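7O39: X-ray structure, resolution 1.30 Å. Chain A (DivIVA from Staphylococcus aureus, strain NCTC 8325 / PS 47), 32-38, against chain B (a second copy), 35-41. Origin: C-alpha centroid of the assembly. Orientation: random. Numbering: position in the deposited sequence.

Chain A, residues 32-38: QLSTEIE
Chain B, residues 35-41: TEIERLK

At the centre of the contact A:Ile37 CG1 lies 3.6 Å from B:Ile37 CG1. The register is symmetric: A:Ile37 faces B:Ile37, CA to CA 6.0 Å, on helices of two DivIVA copies that run in the same direction, 20° apart, with axes 10.0 Å apart at closest approach. Each backbone is regular helix, phi/psi near -62/-42, with i+4 bonds such as A:Ile37 N to A:Leu33 O, 2.9 Å, and B:Leu40 N to B:Glu36 O, 2.9 Å. Both isoleucines are buried and adopt nearly the same rotamer (chi1 m near -72°, chi2 t near 167°); their CA-to-CB bonds point sideways, but the side-chain ends come nearer the partner helix. Leucines flank this pair. A:Leu33 (mt), one turn earlier, sets CD2 4.0 Å from B:Ile37 CD1; B:Leu40 (mt), its CA-to-CB bond pointing toward chain A, brings CD1 4.0 Å from A:Ile37 CG2 and equally 4.0 Å from A:Ile37 O. Branched aliphatic chains suit this apolar seam; the contact as a whole buries 247 Å², summed over both stretches. At its edge, the CA-to-CB bonds of A:Glu36 and B:Glu36 point toward the partner helix, and both residues lend their aliphatic portions: A:Glu36 CG (chi1 t, carboxylate not modelled) is 4.2 Å from B:Ile37 CD1, and B:Glu36 CG (t, then p) is 4.3 Å from A:Ile37 CD1. No hydrogen bond joins the stretches among the modelled atoms.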

# COMPACT_ATOMS: atom_id res chain seq x y z
N GLN A 32 2.69 -6.68 -3.41
CA GLN A 32 1.42 -7.04 -2.78
C GLN A 32 0.64 -5.80 -2.36
O GLN A 32 -0.59 -5.74 -2.52
CB GLN A 32 1.66 -7.95 -1.59
CG GLN A 32 2.17 -9.34 -1.96
CD GLN A 32 2.32 -10.23 -0.74
OE1 GLN A 32 3.10 -9.94 0.17
NE2 GLN A 32 1.57 -11.32 -0.72
N LEU A 33 1.33 -4.80 -1.80
CA LEU A 33 0.64 -3.59 -1.38
C LEU A 33 0.10 -2.83 -2.59
O LEU A 33 -1.02 -2.28 -2.53
CB LEU A 33 1.55 -2.70 -0.55
CG LEU A 33 1.97 -3.30 0.80
CD1 LEU A 33 2.84 -2.32 1.57
CD2 LEU A 33 0.77 -3.72 1.64
N SER A 34 0.85 -2.79 -3.69
CA SER A 34 0.35 -2.15 -4.90
C SER A 34 -0.92 -2.83 -5.40
O SER A 34 -1.89 -2.16 -5.78
CB SER A 34 1.42 -2.15 -5.98
OG SER A 34 0.90 -1.54 -7.15
N THR A 35 -0.93 -4.15 -5.41
CA THR A 35 -2.13 -4.88 -5.82
C THR A 35 -3.32 -4.50 -4.93
O THR A 35 -4.43 -4.29 -5.44
CB THR A 35 -1.85 -6.38 -5.79
OG1 THR A 35 -0.86 -6.67 -6.78
CG2 THR A 35 -3.10 -7.20 -6.08
N GLU A 36 -3.11 -4.42 -3.62
CA GLU A 36 -4.20 -4.06 -2.72
C GLU A 36 -4.72 -2.66 -3.03
O GLU A 36 -5.94 -2.44 -3.09
CB GLU A 36 -3.71 -4.12 -1.27
CG GLU A 36 -4.81 -3.92 -0.22
N ILE A 37 -3.81 -1.71 -3.26
CA ILE A 37 -4.19 -0.34 -3.61
C ILE A 37 -4.98 -0.32 -4.90
O ILE A 37 -6.03 0.32 -5.00
CB ILE A 37 -2.94 0.56 -3.67
CG1 ILE A 37 -2.41 0.79 -2.25
CG2 ILE A 37 -3.23 1.87 -4.39
CD1 ILE A 37 -1.01 1.39 -2.18
N GLU A 38 -4.50 -1.02 -5.93
CA GLU A 38 -5.21 -1.02 -7.21
C GLU A 38 -6.61 -1.62 -7.06
O GLU A 38 -7.57 -1.13 -7.66
CB GLU A 38 -4.40 -1.77 -8.26
CG GLU A 38 -3.10 -1.07 -8.66
CD GLU A 38 -3.31 0.42 -8.96
OE1 GLU A 38 -3.93 0.72 -10.00
OE2 GLU A 38 -2.84 1.28 -8.18
N THR B 35 -1.11 4.19 4.95
CA THR B 35 -2.02 5.32 5.06
C THR B 35 -2.92 5.40 3.83
O THR B 35 -4.13 5.64 3.94
CB THR B 35 -1.22 6.60 5.27
OG1 THR B 35 -0.53 6.53 6.52
CG2 THR B 35 -2.13 7.82 5.26
N GLU B 36 -2.34 5.20 2.65
CA GLU B 36 -3.13 5.23 1.42
C GLU B 36 -4.21 4.15 1.44
O GLU B 36 -5.37 4.42 1.10
CB GLU B 36 -2.22 5.09 0.20
CG GLU B 36 -2.96 5.07 -1.14
CD GLU B 36 -3.65 6.38 -1.50
OE1 GLU B 36 -3.55 7.36 -0.73
OE2 GLU B 36 -4.30 6.43 -2.57
N ILE B 37 -3.84 2.93 1.84
CA ILE B 37 -4.81 1.85 1.93
C ILE B 37 -5.94 2.21 2.90
O ILE B 37 -7.13 2.02 2.61
CB ILE B 37 -4.09 0.54 2.31
CG1 ILE B 37 -3.25 0.05 1.12
CG2 ILE B 37 -5.07 -0.52 2.79
CD1 ILE B 37 -2.23 -1.04 1.47
N GLU B 38 -5.57 2.71 4.09
CA GLU B 38 -6.58 3.06 5.08
C GLU B 38 -7.54 4.11 4.54
O GLU B 38 -8.75 4.06 4.80
CB GLU B 38 -5.90 3.58 6.35
N ARG B 39 -7.01 5.09 3.81
CA ARG B 39 -7.84 6.17 3.28
C ARG B 39 -8.76 5.66 2.18
O ARG B 39 -9.92 6.09 2.09
CB ARG B 39 -6.95 7.30 2.77
CG ARG B 39 -6.27 8.03 3.91
CD ARG B 39 -5.24 9.02 3.42
NE ARG B 39 -4.69 9.79 4.52
CZ ARG B 39 -3.70 10.65 4.39
NH1 ARG B 39 -3.15 10.87 3.20
NH2 ARG B 39 -3.26 11.32 5.44
N LEU B 40 -8.27 4.76 1.33
CA LEU B 40 -9.13 4.20 0.29
C LEU B 40 -10.27 3.40 0.91
O LEU B 40 -11.40 3.43 0.42
CB LEU B 40 -8.31 3.35 -0.67
CG LEU B 40 -7.34 4.11 -1.58
CD1 LEU B 40 -6.38 3.15 -2.23
CD2 LEU B 40 -8.07 4.95 -2.63
N LYS B 41 -10.00 2.69 2.01
CA LYS B 41 -11.06 1.96 2.71
C LYS B 41 -12.10 2.92 3.28
O LYS B 41 -13.31 2.66 3.22
CB LYS B 41 -10.45 1.09 3.80
CG LYS B 41 -9.71 -0.13 3.28
CD LYS B 41 -8.98 -0.85 4.40
CE LYS B 41 -8.24 -2.09 3.92
NZ LYS B 41 -7.48 -2.68 5.06